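Local structure of thymidylate synthase (Enterobacteria phage T4, 1TIS) at residues 155-160 against 173-178; 111-116 against 138-143; 105-110 against 149-154. The protein catalyses the reductive methylation of dUMP to dTMP, with 5,10-methylenetetrahydrofolate as the one-carbon donor and reductant, in dTTP biosynthesis. All coordinates share one frame; numbering follows the deposited sequence.

Overall arrangement
Following the chain from the N terminus, 105-110 runs straight into 111-116, together covering the approach to helix 109-114, the helix and the turn after it. After helix 121-131 the chain returns as 138-143, which closes contact 2, and only then as 149-154, which closes contact 3; contact 2 therefore lies wholly within the larger loop of contact 3. Contact 1 opens immediately afterwards at 155-160, which pairs with 173-178 as the two arms of a beta hairpin. The three touch one another: 138-143 borders strand 157-164, and Y109 of contact 3 reaches the backbone of C156. Together they tie helix 109-114 and the loops beside it to the hairpin next to the probable nucleophile C156.

Contact 1 (155-160 against 173-178); sequences PCHMFY and WYQRSV. With PO4 (phosphate ion), chain B.
Strands 157-160 and 173-175 run antiparallel as the two arms of a beta hairpin, 4.7 Å apart at their axes, with H157 opposite Q175 in a non-hydrogen-bonded pair. M158 N donates to Y174 O (3.2 Å), and beyond the regular strands R176 N closes on C156 O at 2.8 Å in a nearly straight bond. H157 and Q175 project side by side from the same face, imidazole and amide planes 83° apart. OE1 of Q175 lies at the edge of the imidazole, in its plane, and takes a weak, bent bond from ND1 (3.3 Å); the other end of the amide, NE2, is bonded to N187. At the corner after the strand, the bent end of M158 brings CE against CB of R176, the two side chains crossing at about a right angle. R176 leaves with CG anti to its backbone N (chi1 -163°) and bends at chi3, which carries the guanidinium past C156, whose CA lies over one of its faces. Its NH2 binds O4 of a phosphate ion at 2.8 Å, edge-on, and R137 of the second subunit binds the same ion. F159 stacks on F159 of that subunit. The hairpin thus sets the probable nucleophile C156 beside an arginine whose anion site is completed across the dimer, consistent with the dUMP phosphate pocket of thymidylate synthases.

Contact 2 (111-116 against 138-143); sequences KQWRDF and QIVSAW
Q112, W113 and F116, at the end of helix 109-114 and just after it, pack against the irregular chain 140-143 in a buried contact of side-chain packing, without hydrogen bonds between the two segments. The indole of W113 takes two neighbours from different directions. CG2 of V140 sits over one face, 4.1 Å above the plane and shifted toward the rim, whereas CB of A142 meets the edge, in the ring plane, 3.8 Å from NE1. F62 adds an edge-to-face partner for the same indole. Segment 138-143 lies alongside strand 157-164, with backbone bonds from V140 to Y160 and from A142 to M158; it borders that strand, and S141 and W143 pack on W143 and S141 of the second subunit, in keeping with the back-to-back sheets of the thymidylate synthase dimer. Through this segment the end of helix 109-114 is joined to the edge of the sheet. With CG anti to its backbone N (chi1 -170°), F116 swings its ring toward the backbone of W143, where CE2 approaches W143 O edge-on at 3.3 Å. That carbonyl also receives a weak bond from S141 OG. Q112 lays its aliphatic part on the preceding carbonyl, CG to A142 O 3.4 Å, and bends at chi2, turning its amide away to bond N144 through OE1 and both E147 and P107 O through NE2.

Contact 3 (105-110 against 149-154); sequences LGPIYG and KYMALP
P107 and Y150 cross obliquely: CD of the proline rests 3.4 Å from CB of the tyrosine, and CG comes to the edge of the phenol ring, near its plane. M151 stretches out beyond CG and runs past the P107 carbonyl, its CG 3.5 Å from P107 O. I108 meets the root of that side chain: with CG1 anti to its carbonyl carbon (chi1 -73°), it directs CD1 to within 3.7 Å of M151 CB, next to L153 O. Farther along, the hydroxyl end of Y109 touches a methyl branch of L153, OH to CD2 4.0 Å. The backbones join through A152 N, which donates to L105 O at 3.0 Å, almost in line with the carbonyl bond. G106, at backbone angles (99°, -176°) that call for glycine, brings its CA close to Y150 O, and P107 centres an inverse gamma turn that redirects the chain toward helix 109-114. A mainly apolar joint with one backbone hydrogen bond thus leads directly into Y109, whose hydroxyl bonds the backbone N of C156, making it a second-shell neighbour of the probable nucleophile.

Contact 1 (155-160 against 173-178)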
loop_
_atom_site.group_PDB
_atom_site.type_symbol
_atom_site.label_atom_id
_atom_site.label_comp_id
_atom_site.label_asym_id
_atom_site.label_seq_id
_atom_site.Cartn_x
_atom_site.Cartn_y
_atom_site.Cartn_z
ATOM N N PRO A 155 -2.890 -2.786 -12.602
ATOM C CA PRO A 155 -3.457 -3.650 -11.564
ATOM C C PRO A 155 -4.356 -2.865 -10.642
ATOM O O PRO A 155 -4.009 -1.731 -10.377
ATOM C CB PRO A 155 -2.259 -4.227 -10.845
ATOM C CG PRO A 155 -1.176 -4.158 -11.883
ATOM C CD PRO A 155 -1.442 -2.775 -12.480
ATOM N N CYS A 156 -5.519 -3.315 -10.195
ATOM C CA CYS A 156 -6.210 -2.547 -9.161
ATOM C C CYS A 156 -5.599 -3.047 -7.854
ATOM O O CYS A 156 -5.352 -2.247 -6.939
ATOM C CB CYS A 156 -7.744 -2.782 -9.140
ATOM S SG CYS A 156 -8.673 -2.188 -10.585
ATOM N N HIS A 157 -5.300 -4.351 -7.722
ATOM C CA HIS A 157 -4.639 -4.818 -6.512
ATOM C C HIS A 157 -3.131 -4.833 -6.821
ATOM O O HIS A 157 -2.645 -5.622 -7.653
ATOM C CB HIS A 157 -5.160 -6.220 -6.096
ATOM C CG HIS A 157 -5.580 -7.261 -7.130
ATOM N ND1 HIS A 157 -6.654 -7.223 -7.887
ATOM C CD2 HIS A 157 -4.938 -8.455 -7.408
ATOM C CE1 HIS A 157 -6.682 -8.333 -8.600
ATOM N NE2 HIS A 157 -5.657 -9.072 -8.318
ATOM N N MET A 158 -2.368 -3.942 -6.173
ATOM C CA MET A 158 -0.981 -3.740 -6.545
ATOM C C MET A 158 0.128 -4.066 -5.587
ATOM O O MET A 158 1.283 -4.116 -5.993
ATOM C CB MET A 158 -0.801 -2.317 -6.943
ATOM C CG MET A 158 -1.089 -1.364 -5.799
ATOM S SD MET A 158 -1.220 0.296 -6.509
ATOM C CE MET A 158 -2.770 -0.161 -7.220
ATOM N N PHE A 159 -0.178 -4.337 -4.343
ATOM C CA PHE A 159 0.833 -4.418 -3.328
ATOM C C PHE A 159 0.412 -5.437 -2.313
ATOM O O PHE A 159 -0.796 -5.710 -2.286
ATOM C CB PHE A 159 0.861 -3.079 -2.762
ATOM C CG PHE A 159 2.220 -2.585 -2.470
ATOM C CD1 PHE A 159 3.137 -2.499 -3.503
ATOM C CD2 PHE A 159 2.495 -2.196 -1.187
ATOM C CE1 PHE A 159 4.390 -2.001 -3.252
ATOM C CE2 PHE A 159 3.750 -1.696 -0.936
ATOM C CZ PHE A 159 4.684 -1.602 -1.960
ATOM N N TYR A 160 1.339 -5.981 -1.503
ATOM C CA TYR A 160 1.001 -6.781 -0.316
ATOM C C TYR A 160 2.203 -7.137 0.511
ATOM O O TYR A 160 3.318 -7.266 0.002
ATOM C CB TYR A 160 0.242 -8.108 -0.592
ATOM C CG TYR A 160 0.631 -9.155 -1.609
ATOM C CD1 TYR A 160 1.555 -10.115 -1.249
ATOM C CD2 TYR A 160 -0.008 -9.229 -2.844
ATOM C CE1 TYR A 160 1.849 -11.158 -2.095
ATOM C CE2 TYR A 160 0.283 -10.286 -3.702
ATOM C CZ TYR A 160 1.217 -11.237 -3.310
ATOM O OH TYR A 160 1.579 -12.271 -4.159
ATOM N N TRP A 173 -3.315 -6.518 1.386
ATOM C CA TRP A 173 -3.229 -5.948 0.058
ATOM C C TRP A 173 -3.589 -4.496 0.096
ATOM O O TRP A 173 -4.253 -4.009 1.038
ATOM C CB TRP A 173 -4.169 -6.644 -0.976
ATOM C CG TRP A 173 -5.449 -7.294 -0.475
ATOM C CD1 TRP A 173 -5.549 -8.144 0.619
ATOM C CD2 TRP A 173 -6.656 -7.063 -1.018
ATOM N NE1 TRP A 173 -6.822 -8.429 0.780
ATOM C CE2 TRP A 173 -7.506 -7.798 -0.181
ATOM C CE3 TRP A 173 -7.082 -6.326 -2.081
ATOM C CZ2 TRP A 173 -8.858 -7.823 -0.372
ATOM C CZ3 TRP A 173 -8.443 -6.347 -2.277
ATOM C CH2 TRP A 173 -9.309 -7.075 -1.441
ATOM N N TYR A 174 -3.098 -3.795 -0.910
ATOM C CA TYR A 174 -3.569 -2.424 -1.093
ATOM C C TYR A 174 -4.259 -2.435 -2.462
ATOM O O TYR A 174 -3.748 -3.037 -3.415
ATOM C CB TYR A 174 -2.396 -1.479 -1.056
ATOM C CG TYR A 174 -2.800 -0.038 -1.145
ATOM C CD1 TYR A 174 -3.213 0.499 -2.359
ATOM C CD2 TYR A 174 -2.730 0.718 -0.001
ATOM C CE1 TYR A 174 -3.568 1.827 -2.431
ATOM C CE2 TYR A 174 -3.071 2.048 -0.072
ATOM C CZ TYR A 174 -3.480 2.572 -1.280
ATOM O OH TYR A 174 -3.784 3.892 -1.337
ATOM N N GLN A 175 -5.446 -1.870 -2.579
ATOM C CA GLN A 175 -6.159 -1.864 -3.852
ATOM C C GLN A 175 -6.459 -0.412 -4.161
ATOM O O GLN A 175 -6.944 0.341 -3.309
ATOM C CB GLN A 175 -7.442 -2.645 -3.734
ATOM C CG GLN A 175 -8.263 -2.657 -4.990
ATOM C CD GLN A 175 -8.490 -4.060 -5.495
ATOM O OE1 GLN A 175 -7.922 -4.473 -6.508
ATOM N NE2 GLN A 175 -9.255 -4.905 -4.836
ATOM N N ARG A 176 -6.137 -0.021 -5.380
ATOM C CA ARG A 176 -6.298 1.326 -5.870
ATOM C C ARG A 176 -7.744 1.781 -5.954
ATOM O O ARG A 176 -8.068 2.878 -5.473
ATOM C CB ARG A 176 -5.684 1.424 -7.243
ATOM C CG ARG A 176 -5.439 2.842 -7.660
ATOM C CD ARG A 176 -5.022 2.841 -9.090
ATOM N NE ARG A 176 -6.004 2.320 -10.016
ATOM C CZ ARG A 176 -5.643 1.327 -10.814
ATOM N NH1 ARG A 176 -4.409 0.813 -10.760
ATOM N NH2 ARG A 176 -6.510 0.841 -11.683
ATOM N N SER A 177 -8.612 1.011 -6.617
ATOM C CA SER A 177 -10.021 1.378 -6.719
ATOM C C SER A 177 -10.760 0.059 -6.514
ATOM O O SER A 177 -10.269 -0.987 -6.971
ATOM C CB SER A 177 -10.325 1.977 -8.114
ATOM O OG SER A 177 -11.294 3.038 -8.092
ATOM N N VAL A 178 -11.873 0.055 -5.771
ATOM C CA VAL A 178 -12.616 -1.172 -5.599
ATOM C C VAL A 178 -14.066 -0.953 -5.893
ATOM O O VAL A 178 -14.607 0.117 -5.615
ATOM C CB VAL A 178 -12.613 -1.748 -4.191
ATOM C CG1 VAL A 178 -12.237 -3.201 -4.448
ATOM C CG2 VAL A 178 -11.721 -1.030 -3.176
HETATM P P PO4 B . -9.536 2.320 -12.701
HETATM O O1 PO4 B . -10.284 2.743 -14.062
HETATM O O2 PO4 B . -10.609 2.161 -11.682
HETATM O O3 PO4 B . -8.624 3.468 -12.457
HETATM O O4 PO4 B . -8.907 1.061 -13.132
#

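Contact 2 (111-116 against 138-143)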
loop_
_atom_site.group_PDB
_atom_site.type_symbol
_atom_site.label_atom_id
_atom_site.label_comp_id
_atom_site.label_asym_id
_atom_site.label_seq_id
_atom_site.Cartn_x
_atom_site.Cartn_y
_atom_site.Cartn_z
ATOM N N LYS A 111 3.072 -11.756 -14.821
ATOM C CA LYS A 111 4.434 -11.398 -15.158
ATOM C C LYS A 111 5.031 -10.522 -14.045
ATOM O O LYS A 111 6.048 -10.953 -13.501
ATOM C CB LYS A 111 4.429 -10.710 -16.526
ATOM C CG LYS A 111 5.327 -9.526 -16.808
ATOM C CD LYS A 111 6.806 -9.694 -16.876
ATOM C CE LYS A 111 7.317 -8.350 -16.361
ATOM N NZ LYS A 111 8.746 -8.177 -16.558
ATOM N N GLN A 112 4.486 -9.404 -13.530
ATOM C CA GLN A 112 5.141 -8.679 -12.435
ATOM C C GLN A 112 5.264 -9.538 -11.188
ATOM O O GLN A 112 6.007 -9.152 -10.289
ATOM C CB GLN A 112 4.411 -7.460 -11.985
ATOM C CG GLN A 112 4.027 -6.622 -13.167
ATOM C CD GLN A 112 5.196 -5.962 -13.836
ATOM O OE1 GLN A 112 6.272 -5.821 -13.266
ATOM N NE2 GLN A 112 5.012 -5.517 -15.062
ATOM N N TRP A 113 4.622 -10.700 -11.038
ATOM C CA TRP A 113 4.830 -11.486 -9.826
ATOM C C TRP A 113 6.061 -12.315 -10.035
ATOM O O TRP A 113 6.982 -12.347 -9.225
ATOM C CB TRP A 113 3.624 -12.385 -9.541
ATOM C CG TRP A 113 2.435 -11.567 -9.028
ATOM C CD1 TRP A 113 2.427 -10.189 -8.983
ATOM C CD2 TRP A 113 1.260 -12.083 -8.571
ATOM N NE1 TRP A 113 1.273 -9.854 -8.513
ATOM C CE2 TRP A 113 0.562 -10.945 -8.253
ATOM C CE3 TRP A 113 0.715 -13.325 -8.376
ATOM C CZ2 TRP A 113 -0.695 -11.029 -7.731
ATOM C CZ3 TRP A 113 -0.547 -13.416 -7.847
ATOM C CH2 TRP A 113 -1.244 -12.277 -7.528
ATOM N N ARG A 114 6.133 -12.863 -11.236
ATOM C CA ARG A 114 7.154 -13.813 -11.570
ATOM C C ARG A 114 8.357 -13.177 -12.200
ATOM O O ARG A 114 9.416 -13.768 -12.216
ATOM C CB ARG A 114 6.501 -14.818 -12.473
ATOM C CG ARG A 114 5.192 -15.380 -11.857
ATOM C CD ARG A 114 5.382 -16.311 -10.666
ATOM N NE ARG A 114 6.170 -17.413 -11.129
ATOM C CZ ARG A 114 7.159 -17.916 -10.419
ATOM N NH1 ARG A 114 7.320 -17.619 -9.149
ATOM N NH2 ARG A 114 7.961 -18.811 -10.965
ATOM N N ASP A 115 8.285 -11.946 -12.658
ATOM C CA ASP A 115 9.343 -11.341 -13.413
ATOM C C ASP A 115 9.415 -9.826 -13.243
ATOM O O ASP A 115 9.559 -9.128 -14.246
ATOM C CB ASP A 115 9.087 -11.777 -14.850
ATOM C CG ASP A 115 10.122 -11.366 -15.892
ATOM O OD1 ASP A 115 11.296 -11.214 -15.538
ATOM O OD2 ASP A 115 9.759 -11.200 -17.061
ATOM N N PHE A 116 9.421 -9.192 -12.074
ATOM C CA PHE A 116 9.561 -7.753 -12.087
ATOM C C PHE A 116 11.030 -7.336 -12.189
ATOM O O PHE A 116 11.823 -7.197 -11.242
ATOM C CB PHE A 116 8.922 -7.207 -10.865
ATOM C CG PHE A 116 8.742 -5.693 -10.767
ATOM C CD1 PHE A 116 9.762 -4.792 -10.991
ATOM C CD2 PHE A 116 7.542 -5.227 -10.288
ATOM C CE1 PHE A 116 9.602 -3.459 -10.721
ATOM C CE2 PHE A 116 7.388 -3.883 -10.019
ATOM C CZ PHE A 116 8.415 -2.999 -10.229
ATOM N N GLN A 138 8.786 -8.437 3.236
ATOM C CA GLN A 138 8.346 -9.588 2.431
ATOM C C GLN A 138 7.054 -9.285 1.721
ATOM O O GLN A 138 5.980 -9.834 1.980
ATOM C CB GLN A 138 8.253 -10.834 3.360
ATOM C CG GLN A 138 7.641 -10.773 4.772
ATOM C CD GLN A 138 7.887 -12.018 5.641
ATOM O OE1 GLN A 138 8.524 -12.976 5.195
ATOM N NE2 GLN A 138 7.460 -12.116 6.900
ATOM N N ILE A 139 7.342 -8.402 0.762
ATOM C CA ILE A 139 6.401 -7.579 -0.033
ATOM C C ILE A 139 6.276 -7.947 -1.521
ATOM O O ILE A 139 7.351 -8.264 -2.041
ATOM C CB ILE A 139 6.872 -6.099 0.078
ATOM C CG1 ILE A 139 7.058 -5.723 1.516
ATOM C CG2 ILE A 139 5.872 -5.169 -0.557
ATOM C CD1 ILE A 139 7.312 -4.229 1.675
ATOM N N VAL A 140 5.171 -7.989 -2.296
ATOM C CA VAL A 140 5.339 -8.140 -3.739
ATOM C C VAL A 140 4.486 -7.092 -4.444
ATOM O O VAL A 140 3.270 -7.026 -4.426
ATOM C CB VAL A 140 5.034 -9.639 -4.302
ATOM C CG1 VAL A 140 5.074 -10.612 -3.168
ATOM C CG2 VAL A 140 3.726 -9.788 -5.034
ATOM N N SER A 141 5.182 -6.119 -4.983
ATOM C CA SER A 141 4.602 -5.003 -5.682
ATOM C C SER A 141 4.258 -5.513 -7.050
ATOM O O SER A 141 5.032 -6.305 -7.605
ATOM C CB SER A 141 5.632 -3.904 -5.777
ATOM O OG SER A 141 5.226 -2.797 -6.575
ATOM N N ALA A 142 3.143 -5.069 -7.602
ATOM C CA ALA A 142 2.766 -5.453 -8.953
ATOM C C ALA A 142 2.778 -4.199 -9.831
ATOM O O ALA A 142 2.883 -4.261 -11.053
ATOM C CB ALA A 142 1.362 -6.046 -8.974
ATOM N N TRP A 143 2.695 -3.005 -9.249
ATOM C CA TRP A 143 2.712 -1.788 -10.028
ATOM C C TRP A 143 4.158 -1.597 -10.427
ATOM O O TRP A 143 5.073 -1.502 -9.607
ATOM C CB TRP A 143 2.217 -0.677 -9.163
ATOM C CG TRP A 143 2.077 0.694 -9.785
ATOM C CD1 TRP A 143 3.056 1.647 -9.617
ATOM C CD2 TRP A 143 0.949 1.179 -10.399
ATOM N NE1 TRP A 143 2.529 2.741 -10.100
ATOM C CE2 TRP A 143 1.285 2.504 -10.569
ATOM C CE3 TRP A 143 -0.291 0.738 -10.801
ATOM C CZ2 TRP A 143 0.394 3.391 -11.136
ATOM C CZ3 TRP A 143 -1.179 1.634 -11.361
ATOM C CH2 TRP A 143 -0.843 2.952 -11.529
#

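Contact 3 (105-110 against 149-154)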
loop_
_atom_site.group_PDB
_atom_site.type_symbol
_atom_site.label_atom_id
_atom_site.label_comp_id
_atom_site.label_asym_id
_atom_site.label_seq_id
_atom_site.Cartn_x
_atom_site.Cartn_y
_atom_site.Cartn_z
ATOM N N LEU A 105 -2.252 -10.054 -23.055
ATOM C CA LEU A 105 -2.823 -8.955 -22.299
ATOM C C LEU A 105 -1.791 -7.833 -21.991
ATOM O O LEU A 105 -2.110 -6.679 -21.611
ATOM C CB LEU A 105 -3.388 -9.586 -21.062
ATOM C CG LEU A 105 -4.617 -10.436 -21.292
ATOM C CD1 LEU A 105 -5.035 -11.201 -20.042
ATOM C CD2 LEU A 105 -5.746 -9.496 -21.698
ATOM N N GLY A 106 -0.503 -8.157 -22.200
ATOM C CA GLY A 106 0.566 -7.204 -21.954
ATOM C C GLY A 106 1.183 -7.486 -20.596
ATOM O O GLY A 106 0.826 -8.491 -20.008
ATOM N N PRO A 107 2.127 -6.787 -20.003
ATOM C CA PRO A 107 2.775 -7.221 -18.774
ATOM C C PRO A 107 2.024 -7.157 -17.446
ATOM O O PRO A 107 2.461 -6.556 -16.449
ATOM C CB PRO A 107 4.056 -6.410 -18.802
ATOM C CG PRO A 107 3.794 -5.198 -19.619
ATOM C CD PRO A 107 2.934 -5.814 -20.704
ATOM N N ILE A 108 0.936 -7.920 -17.467
ATOM C CA ILE A 108 -0.082 -8.024 -16.435
ATOM C C ILE A 108 0.484 -8.634 -15.171
ATOM O O ILE A 108 1.560 -9.227 -15.237
ATOM C CB ILE A 108 -1.225 -8.852 -17.122
ATOM C CG1 ILE A 108 -1.929 -7.960 -18.130
ATOM C CG2 ILE A 108 -2.286 -9.304 -16.192
ATOM C CD1 ILE A 108 -2.322 -6.581 -17.537
ATOM N N TYR A 109 -0.222 -8.460 -14.037
ATOM C CA TYR A 109 0.065 -9.079 -12.720
ATOM C C TYR A 109 0.968 -10.312 -12.766
ATOM O O TYR A 109 2.095 -10.201 -12.308
ATOM C CB TYR A 109 -1.179 -9.611 -11.938
ATOM C CG TYR A 109 -2.374 -8.736 -11.627
ATOM C CD1 TYR A 109 -3.264 -8.512 -12.628
ATOM C CD2 TYR A 109 -2.589 -8.178 -10.391
ATOM C CE1 TYR A 109 -4.379 -7.730 -12.426
ATOM C CE2 TYR A 109 -3.706 -7.395 -10.179
ATOM C CZ TYR A 109 -4.604 -7.170 -11.203
ATOM O OH TYR A 109 -5.740 -6.388 -11.059
ATOM N N GLY A 110 0.551 -11.445 -13.355
ATOM C CA GLY A 110 1.352 -12.648 -13.350
ATOM C C GLY A 110 2.816 -12.412 -13.682
ATOM O O GLY A 110 3.692 -12.776 -12.884
ATOM N N LYS A 149 2.627 1.227 -19.256
ATOM C CA LYS A 149 2.409 1.477 -20.657
ATOM C C LYS A 149 2.036 0.311 -21.483
ATOM O O LYS A 149 1.278 0.563 -22.400
ATOM C CB LYS A 149 3.617 2.118 -21.292
ATOM C CG LYS A 149 3.424 3.587 -20.970
ATOM C CD LYS A 149 2.074 4.134 -21.509
ATOM C CE LYS A 149 1.506 5.344 -20.723
ATOM N NZ LYS A 149 0.947 5.005 -19.414
ATOM N N TYR A 150 2.453 -0.911 -21.172
ATOM C CA TYR A 150 2.024 -2.015 -21.994
ATOM C C TYR A 150 0.907 -2.908 -21.396
ATOM O O TYR A 150 0.685 -4.057 -21.827
ATOM C CB TYR A 150 3.246 -2.839 -22.302
ATOM C CG TYR A 150 4.491 -2.081 -22.682
ATOM C CD1 TYR A 150 4.451 -1.172 -23.698
ATOM C CD2 TYR A 150 5.645 -2.303 -21.999
ATOM C CE1 TYR A 150 5.562 -0.455 -24.048
ATOM C CE2 TYR A 150 6.772 -1.597 -22.339
ATOM C CZ TYR A 150 6.718 -0.673 -23.355
ATOM O OH TYR A 150 7.826 0.090 -23.672
ATOM N N MET A 151 0.131 -2.472 -20.405
ATOM C CA MET A 151 -0.800 -3.388 -19.826
ATOM C C MET A 151 -2.224 -3.010 -20.218
ATOM O O MET A 151 -2.564 -1.823 -20.244
ATOM C CB MET A 151 -0.646 -3.363 -18.297
ATOM C CG MET A 151 0.641 -3.737 -17.553
ATOM S SD MET A 151 0.587 -3.239 -15.801
ATOM C CE MET A 151 2.274 -3.005 -15.344
ATOM N N ALA A 152 -3.047 -4.037 -20.500
ATOM C CA ALA A 152 -4.504 -3.944 -20.656
ATOM C C ALA A 152 -5.245 -3.093 -19.616
ATOM O O ALA A 152 -6.017 -2.186 -19.910
ATOM C CB ALA A 152 -5.139 -5.340 -20.582
ATOM N N LEU A 153 -5.073 -3.438 -18.349
ATOM C CA LEU A 153 -5.658 -2.760 -17.201
ATOM C C LEU A 153 -4.509 -2.701 -16.194
ATOM O O LEU A 153 -3.990 -3.757 -15.793
ATOM C CB LEU A 153 -6.864 -3.609 -16.694
ATOM C CG LEU A 153 -7.565 -3.509 -15.311
ATOM C CD1 LEU A 153 -8.899 -4.224 -15.466
ATOM C CD2 LEU A 153 -6.815 -4.202 -14.181
ATOM N N PRO A 154 -4.005 -1.536 -15.792
ATOM C CA PRO A 154 -2.995 -1.443 -14.729
ATOM C C PRO A 154 -3.617 -2.079 -13.481
ATOM O O PRO A 154 -4.848 -1.988 -13.336
ATOM C CB PRO A 154 -2.712 0.058 -14.649
ATOM C CG PRO A 154 -4.017 0.666 -15.097
ATOM C CD PRO A 154 -4.449 -0.231 -16.246
#